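Local coordinates for protein tRNA dimethylallyltransferase (Bacillus halodurans, PDB 3EXA) that probably transfers a dimethylallyl group from dimethylallyl diphosphate to the adenine at position 37 of tRNAs that read codons beginning with uridine, at residues Ile8-Val14 / Gly196-Glu200; Gly100-Asn106 / Gln274-Phe278; Ile208-Asp213 / Leu263-Arg268. One frame throughout, in Å; residues are numbered along the deposited sequence.

Overall arrangement
Contact 1 holds the start of the P-loop in a P-loop NTPase-like alpha/beta fold, and contacts 2 and 3 each touch it. Contact 1 joins strands 4-9 and 191-198, neighbours in the parallel sheet. Contact 2 sets helix 102-110 against helix 256-279 about 11 Å from it, centre to centre, and touches it through Leu-275 on Pro-11 and Phe-278 on Val-9. Contact 3 packs helix 201-218, which follows strand 191-198, against an earlier part of helix 256-279; its centre lies about 15 Å from contact 1, where Arg-211 and Ile-208 reach Thr-12 and Ala-13, and 19 Å from contact 2. Along the chain contacts 1 and 2 interleave, and contact 3 falls wholly between the segments of contact 2. The P-loop end of helix 256-279 is itself, by similarity, tRNA-contacting.

Contact 1 (Ile8-Val14 / Gly196-Glu200); sequences IVGPTAV and GLTME
Ile-8 and Val-9 end a strand that runs parallel to 196-198, in register Val-9 to Gly-196 (CA-CA 4.9 Å). Ile-8 (m, t) brings CG2 to 4.1 Å from CD1 of Leu-197 (m, t). Val-9 O accepts a hydrogen bond from Leu-197 N (3.1 Å, 158°) and a CA-H...O contact from Gly-196 CA (3.2 Å). Gly-10 then leaves the strand at phi/psi 149/164, where a CB would clash with Leu-197 O and with the preceding carbonyl. Pro-11 sets CD 3.4 Å from Leu-197 O. Past Thr-12 the loop turns through Ala-13 (phi/psi 78/10) and returns Val-14 (m) toward the second strand, its CG2 3.9 Å from Leu-197 CB and its CG1 4.1 Å from CB of selenomethionine Met-199, whose CE ends 3.6 Å from Val-14 CA. This strand-to-loop passage is the start of a Walker A P-loop, predicted to bind ATP. Between these segments one backbone hydrogen bond joins the strands; Val-14 adds apolar contacts, while the Pro-11 and Ala-13 carbonyls bond to Lys-16 and Arg-207.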
# COMPACT_ATOMS: atom_id res chain seq x y z
N ILE A 8 -29.23 -3.03 -18.18
CA ILE A 8 -30.59 -3.26 -17.71
C ILE A 8 -30.45 -3.58 -16.23
O ILE A 8 -29.93 -4.62 -15.86
CB ILE A 8 -31.25 -4.45 -18.43
CG1 ILE A 8 -31.25 -4.21 -19.94
CG2 ILE A 8 -32.68 -4.63 -17.93
CD1 ILE A 8 -31.78 -5.37 -20.73
N VAL A 9 -30.92 -2.65 -15.40
CA VAL A 9 -30.82 -2.79 -13.96
C VAL A 9 -32.22 -2.80 -13.35
O VAL A 9 -33.19 -2.43 -14.00
CB VAL A 9 -30.06 -1.62 -13.39
CG1 VAL A 9 -28.72 -1.48 -14.11
CG2 VAL A 9 -30.90 -0.36 -13.58
N GLY A 10 -32.30 -3.19 -12.08
CA GLY A 10 -33.57 -3.24 -11.39
C GLY A 10 -33.54 -4.34 -10.35
O GLY A 10 -32.65 -5.19 -10.39
N PRO A 11 -34.48 -4.36 -9.39
CA PRO A 11 -34.54 -5.38 -8.34
C PRO A 11 -34.84 -6.77 -8.90
O PRO A 11 -34.88 -6.96 -10.11
CB PRO A 11 -35.66 -4.87 -7.44
CG PRO A 11 -36.57 -4.19 -8.41
CD PRO A 11 -35.59 -3.40 -9.26
N THR A 12 -35.06 -7.74 -8.01
CA THR A 12 -35.36 -9.11 -8.43
C THR A 12 -36.85 -9.28 -8.69
O THR A 12 -37.68 -8.64 -8.04
CB THR A 12 -35.02 -10.16 -7.34
OG1 THR A 12 -33.98 -9.66 -6.49
CG2 THR A 12 -34.57 -11.47 -7.99
N ALA A 13 -37.17 -10.17 -9.63
CA ALA A 13 -38.54 -10.50 -9.98
C ALA A 13 -39.28 -9.52 -10.87
O ALA A 13 -40.49 -9.66 -11.07
CB ALA A 13 -39.34 -10.77 -8.70
N VAL A 14 -38.58 -8.53 -11.42
CA VAL A 14 -39.22 -7.56 -12.30
C VAL A 14 -39.16 -7.96 -13.77
O VAL A 14 -39.55 -7.19 -14.64
CB VAL A 14 -38.58 -6.15 -12.17
CG1 VAL A 14 -39.00 -5.50 -10.87
CG2 VAL A 14 -37.07 -6.26 -12.25
N GLY A 196 -34.08 1.06 -16.34
CA GLY A 196 -34.40 0.38 -15.09
C GLY A 196 -35.81 -0.15 -15.12
O GLY A 196 -36.72 0.51 -15.62
N LEU A 197 -36.00 -1.36 -14.59
CA LEU A 197 -37.30 -2.00 -14.52
C LEU A 197 -37.79 -1.96 -13.07
O LEU A 197 -37.09 -2.41 -12.16
CB LEU A 197 -37.20 -3.45 -15.01
CG LEU A 197 -36.54 -3.60 -16.39
CD1 LEU A 197 -36.65 -5.05 -16.85
CD2 LEU A 197 -37.21 -2.67 -17.39
N THR A 198 -38.99 -1.41 -12.87
CA THR A 198 -39.59 -1.28 -11.55
C THR A 198 -40.93 -1.94 -11.58
O THR A 198 -41.35 -2.49 -12.60
CB THR A 198 -39.92 0.17 -11.15
OG1 THR A 198 -39.10 1.07 -11.88
CG2 THR A 198 -39.72 0.37 -9.66
N MSE A 199 -41.63 -1.82 -10.46
CA MSE A 199 -42.95 -2.42 -10.32
C MSE A 199 -43.56 -1.93 -9.02
O MSE A 199 -42.84 -1.55 -8.09
CB MSE A 199 -42.78 -3.93 -10.30
CG MSE A 199 -43.97 -4.75 -10.73
SE MSE A 199 -43.50 -6.65 -10.75
CE MSE A 199 -42.75 -6.78 -12.52
N GLU A 200 -44.89 -1.94 -8.95
CA GLU A 200 -45.61 -1.53 -7.75
C GLU A 200 -45.15 -2.34 -6.54
O GLU A 200 -44.91 -3.54 -6.64
CB GLU A 200 -47.12 -1.70 -7.98
CG GLU A 200 -47.80 -0.48 -8.59
CD GLU A 200 -49.15 -0.78 -9.24
OE1 GLU A 200 -49.96 -1.54 -8.66
OE2 GLU A 200 -49.40 -0.24 -10.34

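Contact 2 (Gly100-Asn106 / Gln274-Phe278); sequences GTGLYVN and QLTWF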
# COMPACT_ATOMS: atom_id res chain seq x y z
N GLY A 100 -27.49 -7.70 -11.50
CA GLY A 100 -26.34 -7.39 -10.66
C GLY A 100 -26.55 -6.30 -9.63
O GLY A 100 -27.58 -5.63 -9.60
N THR A 101 -25.56 -6.12 -8.75
CA THR A 101 -25.65 -5.08 -7.74
C THR A 101 -24.94 -3.85 -8.28
O THR A 101 -24.07 -3.95 -9.14
CB THR A 101 -24.95 -5.48 -6.42
OG1 THR A 101 -23.53 -5.41 -6.60
CG2 THR A 101 -25.33 -6.89 -6.02
N GLY A 102 -25.32 -2.69 -7.75
CA GLY A 102 -24.73 -1.44 -8.19
C GLY A 102 -23.22 -1.42 -8.20
O GLY A 102 -22.60 -0.80 -9.06
N LEU A 103 -22.62 -2.10 -7.23
CA LEU A 103 -21.17 -2.16 -7.12
C LEU A 103 -20.48 -2.69 -8.37
O LEU A 103 -19.49 -2.12 -8.82
CB LEU A 103 -20.77 -3.02 -5.93
CG LEU A 103 -20.27 -2.28 -4.70
CD1 LEU A 103 -19.96 -3.30 -3.62
CD2 LEU A 103 -19.03 -1.47 -5.05
N TYR A 104 -21.01 -3.78 -8.91
CA TYR A 104 -20.42 -4.40 -10.09
C TYR A 104 -20.72 -3.64 -11.38
O TYR A 104 -19.87 -3.55 -12.27
CB TYR A 104 -20.88 -5.86 -10.22
CG TYR A 104 -20.27 -6.80 -9.18
CD1 TYR A 104 -20.35 -6.52 -7.81
CD2 TYR A 104 -19.62 -7.97 -9.58
CE1 TYR A 104 -19.80 -7.38 -6.86
CE2 TYR A 104 -19.06 -8.84 -8.63
CZ TYR A 104 -19.15 -8.54 -7.27
OH TYR A 104 -18.59 -9.38 -6.32
N VAL A 105 -21.93 -3.09 -11.48
CA VAL A 105 -22.31 -2.34 -12.67
C VAL A 105 -21.60 -0.99 -12.72
O VAL A 105 -21.10 -0.61 -13.78
CB VAL A 105 -23.85 -2.11 -12.75
CG1 VAL A 105 -24.58 -3.44 -12.75
CG2 VAL A 105 -24.32 -1.25 -11.59
N ASN A 106 -21.55 -0.27 -11.60
CA ASN A 106 -20.87 1.03 -11.60
C ASN A 106 -19.39 0.92 -11.88
O ASN A 106 -18.81 1.79 -12.50
CB ASN A 106 -21.06 1.76 -10.28
CG ASN A 106 -22.45 2.29 -10.12
OD1 ASN A 106 -23.26 2.23 -11.06
ND2 ASN A 106 -22.75 2.83 -8.95
N GLN A 274 -31.78 -2.43 -3.63
CA GLN A 274 -31.26 -2.39 -4.99
C GLN A 274 -31.94 -1.29 -5.79
O GLN A 274 -31.31 -0.62 -6.61
CB GLN A 274 -31.44 -3.76 -5.65
CG GLN A 274 -30.43 -4.79 -5.17
CD GLN A 274 -29.07 -4.61 -5.82
OE1 GLN A 274 -28.91 -4.86 -7.02
NE2 GLN A 274 -28.08 -4.15 -5.04
N LEU A 275 -33.24 -1.10 -5.54
CA LEU A 275 -34.02 -0.07 -6.22
C LEU A 275 -33.53 1.31 -5.80
O LEU A 275 -33.36 2.20 -6.63
CB LEU A 275 -35.50 -0.23 -5.89
CG LEU A 275 -36.36 -0.94 -6.95
CD1 LEU A 275 -37.64 -1.47 -6.34
CD2 LEU A 275 -36.67 0.05 -8.06
N THR A 276 -33.31 1.48 -4.50
CA THR A 276 -32.84 2.75 -3.98
C THR A 276 -31.52 3.13 -4.62
O THR A 276 -31.32 4.26 -5.06
CB THR A 276 -32.70 2.69 -2.44
OG1 THR A 276 -34.01 2.82 -1.85
CG2 THR A 276 -31.81 3.81 -1.93
N TRP A 277 -30.61 2.17 -4.71
CA TRP A 277 -29.33 2.45 -5.31
C TRP A 277 -29.46 2.90 -6.76
O TRP A 277 -28.87 3.90 -7.14
CB TRP A 277 -28.43 1.23 -5.25
CG TRP A 277 -27.08 1.49 -5.79
CD1 TRP A 277 -26.36 0.68 -6.61
CD2 TRP A 277 -26.25 2.63 -5.52
NE1 TRP A 277 -25.14 1.23 -6.88
CE2 TRP A 277 -25.04 2.44 -6.23
CE3 TRP A 277 -26.41 3.80 -4.77
CZ2 TRP A 277 -23.99 3.36 -6.18
CZ3 TRP A 277 -25.37 4.73 -4.72
CH2 TRP A 277 -24.18 4.50 -5.44
N PHE A 278 -30.23 2.18 -7.58
CA PHE A 278 -30.36 2.57 -8.98
C PHE A 278 -31.19 3.84 -9.18
O PHE A 278 -30.91 4.61 -10.10
CB PHE A 278 -30.93 1.42 -9.81
CG PHE A 278 -29.97 0.29 -9.97
CD1 PHE A 278 -30.31 -0.99 -9.56
CD2 PHE A 278 -28.69 0.52 -10.46
CE1 PHE A 278 -29.38 -2.03 -9.62
CE2 PHE A 278 -27.74 -0.51 -10.53
CZ PHE A 278 -28.09 -1.79 -10.11
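Trp-277 lays its indole edge on Gly-102, NE1 reaching within 3.0 Å of Gly-102 CA, close to the ring plane. An ideal CB on Gly-102 would sit 1.6 Å from that nitrogen, so the approach depends on the missing side chain. In this P-loop NTPase-like alpha/beta fold the loop after strand 94-98 leads into helix 102-110, with Thr-101 at the N-cap position, and this start packs on helix 256-279; the short axes of 102-106 and 274-278 run at 32° with a closest approach of 11.2 Å. That wide spacing is bridged mainly by the long side chains of 274-278. Phe-278 points its ring edge at Val-105, CE2 to CG2 3.7 Å, while its CZ lies 3.7 Å from Gly-102 N. Gln-274 (m, m) folds its end over the turn before the helix, beside Gly-100 and Thr-101. By similarity, both Thr-101 and region 272-279 interact with substrate tRNA, so the contact probably joins two parts of the tRNA-binding surface. In this assembly Thr-101 OG1 is hydrogen-bonded to Asn-132 of the second subunit, and Asn-157 of that subunit packs on Trp-277. One turn along from Gly-102, Asn-106 ND2 comes to 3.1 Å from Trp-277 CZ2.

Contact 3 (Ile208-Asp213 / Leu263-Arg268); sequences INRRVD and LKRNSR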
# COMPACT_ATOMS: atom_id res chain seq x y z
N ILE A 208 -41.74 -11.85 -5.02
CA ILE A 208 -40.49 -12.20 -4.37
C ILE A 208 -40.73 -13.36 -3.39
O ILE A 208 -39.90 -14.26 -3.29
CB ILE A 208 -39.87 -10.97 -3.66
CG1 ILE A 208 -39.38 -9.96 -4.72
CG2 ILE A 208 -38.72 -11.39 -2.73
CD1 ILE A 208 -38.87 -8.66 -4.17
N ASN A 209 -41.86 -13.34 -2.69
CA ASN A 209 -42.18 -14.42 -1.76
C ASN A 209 -42.42 -15.71 -2.53
O ASN A 209 -41.98 -16.79 -2.12
CB ASN A 209 -43.43 -14.10 -0.93
CG ASN A 209 -43.27 -12.87 -0.08
OD1 ASN A 209 -42.20 -12.59 0.47
ND2 ASN A 209 -44.35 -12.12 0.06
N ARG A 210 -43.14 -15.61 -3.63
CA ARG A 210 -43.41 -16.79 -4.43
C ARG A 210 -42.09 -17.31 -5.02
O ARG A 210 -41.90 -18.52 -5.19
CB ARG A 210 -44.42 -16.46 -5.54
CG ARG A 210 -44.57 -17.54 -6.60
CD ARG A 210 -44.91 -18.87 -5.98
NE ARG A 210 -45.05 -19.91 -6.99
CZ ARG A 210 -45.10 -21.21 -6.71
NH1 ARG A 210 -45.00 -21.61 -5.45
NH2 ARG A 210 -45.24 -22.09 -7.69
N ARG A 211 -41.17 -16.41 -5.33
CA ARG A 211 -39.89 -16.84 -5.86
C ARG A 211 -39.23 -17.72 -4.80
O ARG A 211 -38.65 -18.76 -5.12
CB ARG A 211 -39.00 -15.64 -6.17
CG ARG A 211 -38.26 -15.72 -7.50
CD ARG A 211 -36.75 -15.78 -7.32
NE ARG A 211 -36.26 -14.92 -6.25
CZ ARG A 211 -35.05 -14.36 -6.21
NH1 ARG A 211 -34.69 -13.60 -5.19
NH2 ARG A 211 -34.20 -14.55 -7.22
N VAL A 212 -39.33 -17.31 -3.53
CA VAL A 212 -38.73 -18.08 -2.44
C VAL A 212 -39.34 -19.47 -2.31
O VAL A 212 -38.62 -20.47 -2.22
CB VAL A 212 -38.87 -17.34 -1.08
CG1 VAL A 212 -38.37 -18.23 0.06
CG2 VAL A 212 -38.07 -16.07 -1.12
N ASP A 213 -40.66 -19.53 -2.30
CA ASP A 213 -41.33 -20.81 -2.21
C ASP A 213 -40.85 -21.65 -3.39
O ASP A 213 -40.52 -22.83 -3.23
CB ASP A 213 -42.85 -20.64 -2.29
CG ASP A 213 -43.39 -19.67 -1.25
OD1 ASP A 213 -42.88 -19.63 -0.12
OD2 ASP A 213 -44.36 -18.95 -1.59
N LEU A 263 -35.72 -15.58 4.99
CA LEU A 263 -35.19 -15.51 3.63
C LEU A 263 -36.09 -14.60 2.81
O LEU A 263 -35.60 -13.78 2.03
CB LEU A 263 -35.16 -16.90 2.99
CG LEU A 263 -34.91 -16.96 1.48
CD1 LEU A 263 -33.72 -16.09 1.12
CD2 LEU A 263 -34.68 -18.39 1.05
N LYS A 264 -37.39 -14.75 2.97
CA LYS A 264 -38.33 -13.92 2.23
C LYS A 264 -38.15 -12.45 2.59
O LYS A 264 -38.10 -11.58 1.71
CB LYS A 264 -39.76 -14.36 2.52
CG LYS A 264 -40.17 -15.65 1.81
CD LYS A 264 -41.58 -16.08 2.19
CE LYS A 264 -42.06 -17.28 1.36
NZ LYS A 264 -43.47 -17.64 1.65
N ARG A 265 -38.04 -12.19 3.89
CA ARG A 265 -37.87 -10.84 4.39
C ARG A 265 -36.57 -10.25 3.86
O ARG A 265 -36.57 -9.16 3.27
CB ARG A 265 -37.89 -10.87 5.91
CG ARG A 265 -37.71 -9.52 6.58
CD ARG A 265 -38.53 -9.46 7.87
NE ARG A 265 -38.38 -10.68 8.66
CZ ARG A 265 -37.23 -11.11 9.18
NH1 ARG A 265 -37.19 -12.24 9.89
NH2 ARG A 265 -36.12 -10.42 8.99
N ASN A 266 -35.46 -10.96 4.04
CA ASN A 266 -34.19 -10.45 3.53
C ASN A 266 -34.25 -10.24 2.02
O ASN A 266 -33.66 -9.29 1.51
CB ASN A 266 -33.04 -11.40 3.86
CG ASN A 266 -32.82 -11.57 5.34
OD1 ASN A 266 -33.12 -10.68 6.13
ND2 ASN A 266 -32.28 -12.72 5.73
N SER A 267 -34.97 -11.10 1.30
CA SER A 267 -35.07 -10.95 -0.14
C SER A 267 -35.82 -9.67 -0.51
O SER A 267 -35.47 -9.00 -1.49
CB SER A 267 -35.79 -12.15 -0.78
OG SER A 267 -34.99 -13.32 -0.77
N ARG A 268 -36.85 -9.34 0.26
CA ARG A 268 -37.61 -8.12 0.01
C ARG A 268 -36.78 -6.90 0.38
O ARG A 268 -36.76 -5.92 -0.36
CB ARG A 268 -38.92 -8.11 0.81
CG ARG A 268 -39.94 -9.16 0.38
CD ARG A 268 -41.25 -8.91 1.10
NE ARG A 268 -41.07 -8.85 2.55
CZ ARG A 268 -41.22 -9.88 3.37
NH1 ARG A 268 -41.57 -11.07 2.90
NH2 ARG A 268 -41.05 -9.73 4.67
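Two polar pairs span the helices on the side of Asn-209 and Asp-213. Arg-268 NH1 donates to Asn-209 OD1 (2.9 Å, 143°), the oxygen lying near the guanidinium plane. Lys-264, extended with chi2 to chi4 all t, carries NZ to 2.7 Å from Asp-213 OD1, a salt bridge whose hydrogen-bond geometry is weak. Its aliphatic part is used too: Lys-264 CG lies 3.6 Å from Val-212 CB. The framework is a helix pair of the alpha/beta fold, 208-213 crossing 263-268 at 136° with axes 9.3 Å apart at closest approach. Ser-267, facing the partner helix, has OG satisfied within its own helix by donating to Leu-263 O (2.9 Å), and its CB packs 3.6 Å from Ile-208 CG2. Val-212 CG1 meets Leu-263 CD2 at 3.8 Å. Arg-211 NH1 ends 4.4 Å from Ser-267 OG, and its side chain touches Thr-12 of the P-loop, a substrate-binding residue by similarity. Away from this interface, Arg-210 NH1 forms a salt bridge with Glu-217 OE2, and Asn-266 ND2 a hydrogen bond with Glu-245 OE2 of helix 244-251.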